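Local coordinates for protein beta-galactosidase (Bacillus circulans subsp. alkalophilus, PDB 3TTY) that probably hydrolyses terminal, non-reducing beta-galactosyl residues of beta-galactosides, holding galactose in a pocket of its TIM-barrel domain, at residues A433-T441 and P609-A620; S628-E639 and T663-R674. One frame throughout, in Å; residues are numbered along the deposited sequence.

Contact 1: A433-T441 and P609-A620; sequences ALYKQNIQT and PLLNTPDGVEVA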
loop_
_atom_site.group_PDB
_atom_site.type_symbol
_atom_site.label_atom_id
_atom_site.label_comp_id
_atom_site.label_asym_id
_atom_site.label_seq_id
_atom_site.Cartn_x
_atom_site.Cartn_y
_atom_site.Cartn_z
ATOM N N ALA A 433 22.474 -3.849 24.257
ATOM C CA ALA A 433 22.978 -4.681 25.339
ATOM C C ALA A 433 24.189 -4.050 26.016
ATOM O O ALA A 433 24.347 -4.150 27.232
ATOM C CB ALA A 433 23.320 -6.088 24.821
ATOM N N LEU A 434 25.047 -3.408 25.232
ATOM C CA LEU A 434 26.199 -2.716 25.802
ATOM C C LEU A 434 25.725 -1.444 26.503
ATOM O O LEU A 434 26.098 -1.176 27.646
ATOM C CB LEU A 434 27.228 -2.397 24.720
ATOM C CG LEU A 434 28.002 -3.608 24.158
ATOM C CD1 LEU A 434 28.417 -3.384 22.715
ATOM C CD2 LEU A 434 29.227 -3.906 25.005
ATOM N N TYR A 435 24.888 -0.679 25.805
ATOM C CA TYR A 435 24.312 0.557 26.317
ATOM C C TYR A 435 23.753 0.345 27.721
ATOM O O TYR A 435 24.043 1.117 28.626
ATOM C CB TYR A 435 23.228 1.037 25.345
ATOM C CG TYR A 435 22.356 2.197 25.768
ATOM C CD1 TYR A 435 22.652 3.496 25.370
ATOM C CD2 TYR A 435 21.190 1.987 26.496
ATOM C CE1 TYR A 435 21.837 4.568 25.725
ATOM C CE2 TYR A 435 20.365 3.049 26.867
ATOM C CZ TYR A 435 20.698 4.338 26.471
ATOM O OH TYR A 435 19.890 5.396 26.817
ATOM N N LYS A 436 22.974 -0.716 27.901
ATOM C CA LYS A 436 22.309 -0.971 29.175
ATOM C C LYS A 436 23.260 -1.240 30.333
ATOM O O LYS A 436 22.851 -1.217 31.493
ATOM C CB LYS A 436 21.337 -2.135 29.044
ATOM C CG LYS A 436 20.085 -1.806 28.270
ATOM C CD LYS A 436 19.274 -3.073 28.019
ATOM C CE LYS A 436 17.991 -2.757 27.264
ATOM N NZ LYS A 436 17.317 -3.995 26.757
ATOM N N GLN A 437 24.523 -1.500 30.020
ATOM C CA GLN A 437 25.495 -1.819 31.048
ATOM C C GLN A 437 26.545 -0.727 31.144
ATOM O O GLN A 437 27.513 -0.856 31.887
ATOM C CB GLN A 437 26.138 -3.194 30.796
ATOM C CG GLN A 437 25.105 -4.319 30.728
ATOM C CD GLN A 437 25.715 -5.680 30.412
ATOM O OE1 GLN A 437 26.897 -5.915 30.661
ATOM N NE2 GLN A 437 24.905 -6.581 29.865
ATOM N N ASN A 438 26.332 0.358 30.404
ATOM C CA ASN A 438 27.262 1.478 30.413
ATOM C C ASN A 438 28.676 1.031 30.019
ATOM O O ASN A 438 29.676 1.535 30.538
ATOM C CB ASN A 438 27.266 2.181 31.782
ATOM C CG ASN A 438 25.877 2.664 32.204
ATOM O OD1 ASN A 438 25.090 3.143 31.382
ATOM N ND2 ASN A 438 25.571 2.531 33.487
ATOM N N ILE A 439 28.752 0.072 29.103
ATOM C CA ILE A 439 30.041 -0.342 28.566
ATOM C C ILE A 439 30.361 0.614 27.443
ATOM O O ILE A 439 29.609 0.710 26.476
ATOM C CB ILE A 439 30.012 -1.781 27.991
ATOM C CG1 ILE A 439 29.469 -2.791 29.013
ATOM C CG2 ILE A 439 31.400 -2.188 27.513
ATOM C CD1 ILE A 439 30.484 -3.216 30.047
ATOM N N GLN A 440 31.464 1.336 27.576
ATOM C CA GLN A 440 31.859 2.305 26.568
ATOM C C GLN A 440 32.138 1.583 25.254
ATOM O O GLN A 440 32.915 0.628 25.214
ATOM C CB GLN A 440 33.096 3.061 27.031
ATOM C CG GLN A 440 33.571 4.124 26.057
ATOM C CD GLN A 440 32.625 5.318 25.973
ATOM O OE1 GLN A 440 31.727 5.488 26.814
ATOM N NE2 GLN A 440 32.819 6.148 24.945
ATOM N N THR A 441 31.499 2.035 24.182
ATOM C CA THR A 441 31.578 1.336 22.908
ATOM C C THR A 441 31.696 2.309 21.735
ATOM O O THR A 441 31.138 3.410 21.764
ATOM C CB THR A 441 30.324 0.479 22.691
ATOM O OG1 THR A 441 29.187 1.340 22.671
ATOM C CG2 THR A 441 30.135 -0.500 23.818
ATOM N N PRO A 609 31.823 -1.823 33.304
ATOM C CA PRO A 609 30.923 -0.674 33.183
ATOM C C PRO A 609 31.593 0.619 33.631
ATOM O O PRO A 609 32.421 0.601 34.539
ATOM C CB PRO A 609 29.784 -1.030 34.145
ATOM C CG PRO A 609 29.717 -2.517 34.067
ATOM C CD PRO A 609 31.159 -2.972 33.952
ATOM N N LEU A 610 31.249 1.723 32.976
ATOM C CA LEU A 610 31.671 3.039 33.420
ATOM C C LEU A 610 31.177 3.233 34.844
ATOM O O LEU A 610 31.914 3.683 35.724
ATOM C CB LEU A 610 31.020 4.110 32.548
ATOM C CG LEU A 610 31.766 4.751 31.381
ATOM C CD1 LEU A 610 33.103 4.080 31.121
ATOM C CD2 LEU A 610 30.884 4.731 30.137
ATOM N N LEU A 611 29.911 2.883 35.039
ATOM C CA LEU A 611 29.172 3.127 36.262
ATOM C C LEU A 611 28.026 2.133 36.255
ATOM O O LEU A 611 27.574 1.721 35.186
ATOM C CB LEU A 611 28.592 4.537 36.219
ATOM C CG LEU A 611 28.742 5.515 37.379
ATOM C CD1 LEU A 611 30.128 5.466 38.011
ATOM C CD2 LEU A 611 28.421 6.907 36.875
ATOM N N ASN A 612 27.560 1.732 37.433
ATOM C CA ASN A 612 26.315 0.981 37.531
ATOM C C ASN A 612 25.178 1.944 37.812
ATOM O O ASN A 612 25.264 2.737 38.744
ATOM C CB ASN A 612 26.395 -0.087 38.623
ATOM C CG ASN A 612 27.294 -1.241 38.232
ATOM O OD1 ASN A 612 26.894 -2.118 37.465
ATOM N ND2 ASN A 612 28.522 -1.239 38.744
ATOM N N THR A 613 24.126 1.891 37.000
ATOM C CA THR A 613 23.007 2.818 37.147
ATOM C C THR A 613 21.687 2.128 36.870
ATOM O O THR A 613 21.653 1.066 36.265
ATOM C CB THR A 613 23.120 4.029 36.192
ATOM O OG1 THR A 613 23.097 3.568 34.838
ATOM C CG2 THR A 613 24.399 4.823 36.449
ATOM N N PRO A 614 20.587 2.739 37.323
ATOM C CA PRO A 614 19.245 2.195 37.107
ATOM C C PRO A 614 18.897 2.173 35.631
ATOM O O PRO A 614 19.569 2.828 34.836
ATOM C CB PRO A 614 18.341 3.192 37.845
ATOM C CG PRO A 614 19.226 3.832 38.857
ATOM C CD PRO A 614 20.571 3.923 38.197
ATOM N N ASP A 615 17.852 1.429 35.277
ATOM C CA ASP A 615 17.408 1.348 33.895
ATOM C C ASP A 615 17.057 2.735 33.377
ATOM O O ASP A 615 16.350 3.492 34.039
ATOM C CB ASP A 615 16.194 0.420 33.756
ATOM C CG ASP A 615 16.526 -1.035 34.057
ATOM O OD1 ASP A 615 17.729 -1.353 34.221
ATOM O OD2 ASP A 615 15.585 -1.862 34.121
ATOM N N GLY A 616 17.561 3.063 32.193
ATOM C CA GLY A 616 17.232 4.321 31.556
ATOM C C GLY A 616 18.148 5.453 31.960
ATOM O O GLY A 616 17.938 6.591 31.568
ATOM N N VAL A 617 19.159 5.146 32.760
ATOM C CA VAL A 617 20.148 6.148 33.113
ATOM C C VAL A 617 21.407 5.846 32.322
ATOM O O VAL A 617 22.193 4.966 32.675
ATOM C CB VAL A 617 20.453 6.168 34.625
ATOM C CG1 VAL A 617 21.611 7.131 34.926
ATOM C CG2 VAL A 617 19.202 6.546 35.407
ATOM N N GLU A 618 21.588 6.579 31.239
ATOM C CA GLU A 618 22.681 6.314 30.330
ATOM C C GLU A 618 23.978 6.937 30.822
ATOM O O GLU A 618 24.009 8.093 31.254
ATOM C CB GLU A 618 22.329 6.840 28.943
ATOM C CG GLU A 618 23.478 6.811 27.958
ATOM C CD GLU A 618 23.107 7.469 26.651
ATOM O OE1 GLU A 618 21.962 7.956 26.539
ATOM O OE2 GLU A 618 23.964 7.515 25.749
ATOM N N VAL A 619 25.055 6.163 30.765
ATOM C CA VAL A 619 26.360 6.717 31.061
ATOM C C VAL A 619 27.333 6.518 29.898
ATOM O O VAL A 619 27.467 5.415 29.373
ATOM C CB VAL A 619 26.947 6.115 32.342
ATOM C CG1 VAL A 619 28.250 6.815 32.694
ATOM C CG2 VAL A 619 25.946 6.224 33.484
ATOM N N ALA A 620 28.014 7.588 29.506
ATOM C CA ALA A 620 28.995 7.507 28.439
ATOM C C ALA A 620 30.184 8.386 28.779
ATOM O O ALA A 620 30.062 9.334 29.551
ATOM C CB ALA A 620 28.378 7.920 27.111
HETATM O O HOH W 1 25.336 3.819 28.147
HETATM O O HOH W 2 22.026 0.693 33.413
HETATM O O HOH W 3 20.077 -1.360 32.424
HETATM O O HOH W 4 26.257 -1.834 34.373
HETATM O O HOH W 5 28.921 3.817 27.388
#

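Contact 2: S628-E639 and T663-R674; sequences SYLFVMNHNAEE and TIPARGVMILER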
loop_
_atom_site.group_PDB
_atom_site.type_symbol
_atom_site.label_atom_id
_atom_site.label_comp_id
_atom_site.label_asym_id
_atom_site.label_seq_id
_atom_site.Cartn_x
_atom_site.Cartn_y
_atom_site.Cartn_z
ATOM N N SER A 628 38.714 12.363 32.689
ATOM C CA SER A 628 37.556 11.613 32.218
ATOM C C SER A 628 36.242 12.311 32.556
ATOM O O SER A 628 35.983 12.624 33.715
ATOM C CB SER A 628 37.551 10.213 32.822
ATOM O OG SER A 628 36.223 9.761 32.989
ATOM N N TYR A 629 35.417 12.544 31.538
ATOM C CA TYR A 629 34.086 13.097 31.732
ATOM C C TYR A 629 33.003 12.035 31.577
ATOM O O TYR A 629 32.812 11.482 30.489
ATOM C CB TYR A 629 33.838 14.251 30.761
ATOM C CG TYR A 629 34.870 15.330 30.896
ATOM C CD1 TYR A 629 34.871 16.178 32.000
ATOM C CD2 TYR A 629 35.863 15.494 29.940
ATOM C CE1 TYR A 629 35.828 17.167 32.144
ATOM C CE2 TYR A 629 36.829 16.477 30.080
ATOM C CZ TYR A 629 36.804 17.315 31.184
ATOM O OH TYR A 629 37.760 18.299 31.332
ATOM N N LEU A 630 32.305 11.741 32.672
ATOM C CA LEU A 630 31.185 10.807 32.620
ATOM C C LEU A 630 29.891 11.571 32.420
ATOM O O LEU A 630 29.456 12.311 33.312
ATOM C CB LEU A 630 31.076 9.970 33.891
ATOM C CG LEU A 630 32.194 8.995 34.229
ATOM C CD1 LEU A 630 31.670 7.977 35.248
ATOM C CD2 LEU A 630 32.680 8.309 32.986
ATOM N N PHE A 631 29.286 11.393 31.252
ATOM C CA PHE A 631 27.993 11.981 30.964
ATOM C C PHE A 631 26.901 11.074 31.508
ATOM O O PHE A 631 26.717 9.951 31.036
ATOM C CB PHE A 631 27.834 12.208 29.457
ATOM C CG PHE A 631 28.750 13.277 28.910
ATOM C CD1 PHE A 631 28.260 14.537 28.589
ATOM C CD2 PHE A 631 30.101 13.023 28.730
ATOM C CE1 PHE A 631 29.100 15.524 28.106
ATOM C CE2 PHE A 631 30.949 14.005 28.236
ATOM C CZ PHE A 631 30.446 15.263 27.924
ATOM N N VAL A 632 26.187 11.553 32.522
ATOM C CA VAL A 632 25.110 10.780 33.116
ATOM C C VAL A 632 23.787 11.390 32.715
ATOM O O VAL A 632 23.555 12.581 32.913
ATOM C CB VAL A 632 25.191 10.748 34.639
ATOM C CG1 VAL A 632 24.132 9.806 35.196
ATOM C CG2 VAL A 632 26.579 10.327 35.077
ATOM N N MET A 633 22.919 10.563 32.143
ATOM C CA MET A 633 21.717 11.064 31.505
ATOM C C MET A 633 20.532 10.215 31.885
ATOM O O MET A 633 20.457 9.038 31.547
ATOM C CB MET A 633 21.929 11.141 29.999
ATOM C CG MET A 633 23.099 12.082 29.672
ATOM S SD MET A 633 23.846 11.891 28.059
ATOM C CE MET A 633 24.574 10.252 28.181
ATOM N N ASN A 634 19.611 10.825 32.616
ATOM C CA ASN A 634 18.446 10.119 33.106
ATOM C C ASN A 634 17.273 10.304 32.175
ATOM O O ASN A 634 16.644 11.350 32.189
ATOM C CB ASN A 634 18.072 10.620 34.500
ATOM C CG ASN A 634 16.880 9.893 35.071
ATOM O OD1 ASN A 634 16.420 8.891 34.509
ATOM N ND2 ASN A 634 16.369 10.385 36.200
ATOM N N HIS A 635 16.973 9.287 31.376
ATOM C CA HIS A 635 15.848 9.346 30.447
ATOM C C HIS A 635 14.483 9.130 31.112
ATOM O O HIS A 635 13.442 9.385 30.499
ATOM C CB HIS A 635 16.052 8.337 29.309
ATOM C CG HIS A 635 17.297 8.578 28.506
ATOM N ND1 HIS A 635 17.375 9.546 27.530
ATOM C CD2 HIS A 635 18.509 7.975 28.535
ATOM C CE1 HIS A 635 18.582 9.533 26.993
ATOM N NE2 HIS A 635 19.290 8.588 27.585
ATOM N N ASN A 636 14.488 8.659 32.359
ATOM C CA ASN A 636 13.241 8.412 33.090
ATOM C C ASN A 636 12.509 9.696 33.466
ATOM O O ASN A 636 13.132 10.739 33.668
ATOM C CB ASN A 636 13.502 7.595 34.358
ATOM C CG ASN A 636 14.226 6.307 34.079
ATOM O OD1 ASN A 636 13.611 5.301 33.729
ATOM N ND2 ASN A 636 15.542 6.322 34.242
ATOM N N ALA A 637 11.185 9.614 33.567
ATOM C CA ALA A 637 10.373 10.764 33.973
ATOM C C ALA A 637 10.386 10.933 35.494
ATOM O O ALA A 637 9.664 11.768 36.045
ATOM C CB ALA A 637 8.937 10.617 33.461
ATOM N N GLU A 638 11.215 10.136 36.163
ATOM C CA GLU A 638 11.292 10.151 37.618
ATOM C C GLU A 638 12.738 10.347 38.067
ATOM O O GLU A 638 13.678 9.947 37.375
ATOM C CB GLU A 638 10.739 8.840 38.199
ATOM C CG GLU A 638 9.341 8.441 37.683
ATOM C CD GLU A 638 9.379 7.342 36.613
ATOM O OE1 GLU A 638 10.346 6.539 36.595
ATOM O OE2 GLU A 638 8.433 7.278 35.788
ATOM N N GLU A 639 12.908 10.979 39.221
ATOM C CA GLU A 639 14.213 11.090 39.868
ATOM C C GLU A 639 14.833 9.707 40.089
ATOM O O GLU A 639 14.128 8.736 40.381
ATOM C CB GLU A 639 14.046 11.798 41.211
ATOM C CG GLU A 639 15.336 12.163 41.905
ATOM C CD GLU A 639 15.084 12.844 43.239
ATOM O OE1 GLU A 639 15.245 14.087 43.322
ATOM O OE2 GLU A 639 14.714 12.129 44.201
ATOM N N THR A 663 21.802 11.473 43.475
ATOM C CA THR A 663 20.535 11.484 42.763
ATOM C C THR A 663 20.639 12.384 41.543
ATOM O O THR A 663 21.477 13.290 41.475
ATOM C CB THR A 663 19.356 11.930 43.649
ATOM O OG1 THR A 663 19.506 13.314 43.981
ATOM C CG2 THR A 663 19.299 11.100 44.925
ATOM N N ILE A 664 19.787 12.103 40.572
ATOM C CA ILE A 664 19.760 12.834 39.326
ATOM C C ILE A 664 18.289 12.990 38.993
ATOM O O ILE A 664 17.531 12.024 39.035
ATOM C CB ILE A 664 20.513 12.066 38.213
ATOM C CG1 ILE A 664 20.653 12.924 36.950
ATOM C CG2 ILE A 664 19.833 10.729 37.931
ATOM C CD1 ILE A 664 21.406 12.224 35.796
ATOM N N PRO A 665 17.869 14.222 38.703
ATOM C CA PRO A 665 16.444 14.494 38.505
ATOM C C PRO A 665 15.917 13.832 37.243
ATOM O O PRO A 665 16.708 13.421 36.390
ATOM C CB PRO A 665 16.393 16.024 38.347
ATOM C CG PRO A 665 17.719 16.539 38.831
ATOM C CD PRO A 665 18.701 15.432 38.585
ATOM N N ALA A 666 14.594 13.726 37.131
ATOM C CA ALA A 666 13.970 13.346 35.875
ATOM C C ALA A 666 14.589 14.162 34.748
ATOM O O ALA A 666 14.803 15.358 34.897
ATOM C CB ALA A 666 12.451 13.589 35.935
ATOM N N ARG A 667 14.876 13.510 33.623
ATOM C CA ARG A 667 15.452 14.173 32.451
ATOM C C ARG A 667 16.797 14.830 32.731
ATOM O O ARG A 667 17.280 15.629 31.927
ATOM C CB ARG A 667 14.489 15.227 31.905
ATOM C CG ARG A 667 13.466 14.691 30.928
ATOM C CD ARG A 667 12.373 13.887 31.600
ATOM N NE ARG A 667 11.721 13.017 30.623
ATOM C CZ ARG A 667 10.419 13.000 30.362
ATOM N NH1 ARG A 667 9.586 13.797 31.016
ATOM N NH2 ARG A 667 9.953 12.165 29.443
ATOM N N GLY A 668 17.401 14.491 33.864
ATOM C CA GLY A 668 18.574 15.205 34.334
ATOM C C GLY A 668 19.851 14.826 33.613
ATOM O O GLY A 668 19.935 13.771 32.992
ATOM N N VAL A 669 20.847 15.701 33.696
ATOM C CA VAL A 669 22.156 15.443 33.113
ATOM C C VAL A 669 23.222 15.885 34.107
ATOM O O VAL A 669 23.147 16.984 34.656
ATOM C CB VAL A 669 22.363 16.223 31.782
ATOM C CG1 VAL A 669 23.785 16.063 31.266
ATOM C CG2 VAL A 669 21.358 15.775 30.732
ATOM N N MET A 670 24.200 15.016 34.343
ATOM C CA MET A 670 25.375 15.371 35.118
ATOM C C MET A 670 26.583 15.044 34.261
ATOM O O MET A 670 26.557 14.109 33.463
ATOM C CB MET A 670 25.431 14.570 36.423
ATOM C CG MET A 670 24.123 14.574 37.227
ATOM S SD MET A 670 24.131 13.458 38.651
ATOM C CE MET A 670 25.519 14.124 39.564
ATOM N N ILE A 671 27.637 15.829 34.417
ATOM C CA ILE A 671 28.891 15.552 33.752
ATOM C C ILE A 671 29.969 15.484 34.824
ATOM O O ILE A 671 30.515 16.508 35.245
ATOM C CB ILE A 671 29.232 16.634 32.714
ATOM C CG1 ILE A 671 28.062 16.833 31.745
ATOM C CG2 ILE A 671 30.493 16.276 31.967
ATOM C CD1 ILE A 671 28.267 17.979 30.790
ATOM N N LEU A 672 30.255 14.268 35.272
ATOM C CA LEU A 672 31.216 14.045 36.339
ATOM C C LEU A 672 32.628 14.164 35.819
ATOM O O LEU A 672 33.013 13.443 34.908
ATOM C CB LEU A 672 31.005 12.663 36.941
ATOM C CG LEU A 672 29.982 12.554 38.074
ATOM C CD1 LEU A 672 29.110 13.814 38.202
ATOM C CD2 LEU A 672 29.142 11.294 37.924
ATOM N N GLU A 673 33.397 15.078 36.401
ATOM C CA GLU A 673 34.802 15.262 36.055
ATOM C C GLU A 673 35.692 14.476 37.014
ATOM O O GLU A 673 35.698 14.741 38.216
ATOM C CB GLU A 673 35.167 16.750 36.105
ATOM C CG GLU A 673 36.606 17.074 35.745
ATOM C CD GLU A 673 36.890 18.567 35.790
ATOM O OE1 GLU A 673 36.617 19.184 36.840
ATOM O OE2 GLU A 673 37.378 19.126 34.779
ATOM N N ARG A 674 36.437 13.510 36.480
ATOM C CA ARG A 674 37.325 12.679 37.291
ATOM C C ARG A 674 38.636 12.377 36.560
ATOM O O ARG A 674 38.913 12.944 35.505
ATOM C CB ARG A 674 36.619 11.383 37.690
ATOM C CG ARG A 674 36.020 10.630 36.520
ATOM C CD ARG A 674 35.463 9.277 36.946
ATOM N NE ARG A 674 35.199 8.398 35.804
ATOM C CZ ARG A 674 36.082 7.542 35.287
ATOM N NH1 ARG A 674 37.304 7.433 35.806
ATOM N NH2 ARG A 674 35.747 6.779 34.249
HETATM O O HOH W 6 12.949 11.157 28.247
#

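Contact 1: A433-T441 and P609-A620
A Schellman motif ends helix 423-435, and its C-prime residue, Asn-438 with positive phi (57°), plugs into the loop that leads to strand 617-624 of the C-terminal domain. Its amide is gripped at both ends. Asn-438 ND2 gives one hydrogen to Leu-611 O (2.7 Å) and the other to Thr-613 OG1 (3.0 Å), both partners lying close to the amide plane, which fixes the rotation of the group. Asn-438 OD1 accepts from Val-619 N at 3.1 Å, a bent bond whose donor stands above the carbonyl plane. With CG anti to its own carbonyl carbon (chi1 -57°), the amide is carried in between loop and strand, and Val-619 CB packs on Asn-438 CG. Thr-613 OG1 passes the chain of bonds on to Val-617 O. Leu-610 N-H makes a nearly straight hydrogen bond (177°) to Asn-438 O. Replacing Asn-438 by an alanine removes the whole amide, which would probably leave Leu-611 O and Thr-613 OG1 without their donor and Val-619 N without its acceptor, so that loop 609-616 could shift against the strand. Beside this plug, Ile-439 CD1 lies along the Pro-609 ring, 4.0 Å from Pro-609 CD. On the other flank the Tyr-435 ring crosses the Glu-618 side chain at about a right angle; the carboxylate is held chiefly by His-337, His-635 and Gln-333, and Tyr-435 OH adds a weak bond to Glu-618 OE1 at 3.3 Å.

Contact 2: S628-E639 and T663-R674
Pro-665 O is gripped from opposite faces of its carbonyl plane, by Asn-634 ND2 at 3.1 Å and by Gly-668 N, the latter closing the type II turn 665-668. Asn-634 CG stands anti to the backbone nitrogen (chi1 -179°), which lays the amide across this turn; ND2 also bonds Glu-638 O, while OD1 takes Asn-636 N, an Asx turn, and Asn-636 ND2 at 2.7 Å. One amide thus ties the 635-638 loop to the facing turn. Arg-667 N bonds Asn-636 O, and Ala-637 CB sits over one face of the Arg-667 guanidinium. Beyond the turns the strands pair regularly, with Val-632 N to Met-670 O the shortest of the backbone bonds between them, at 2.7 Å. Ile-671 CG2 lies over the centre of the Phe-631 ring in a CH-pi contact, 4.2 Å from the centroid. On the sheet face that carries Leu-630 and Val-632, Val-632 CG1 meets Ile-664 CD1 (3.7 Å), and Leu-630 CG lies at the edge of the Arg-674 guanidinium, whose NH2 forms a salt bridge with Glu-621. Strands 628-634 and 669-674 run at 161° to each other, as antiparallel neighbours in the five-stranded sheet of the beta-galactosidase C-terminal domain.

The centres of contacts 1 and 2 lie about 12 Å apart, and one sheet carries both: strand 617-624, which ends contact 1, pairs with strand 627-634, which opens contact 2. Probable backbone hydrogen bonds between them include Glu-618 N to Met-633 O (2.7 Å) and Ala-620 O to Phe-631 N (2.8 Å); Asn-636 ND2 to Asp-615 O is a further link. Contact 1 fastens the edge strand and the loop before it to the C-terminal end of helix 423-435 and the turn after it, whereas contact 2 builds the sheet's interior. Near Tyr-435 the His-635 ring stacks with Phe-284 of the TIM barrel. None of the residues in either contact belongs to the galactose pocket or the zinc site.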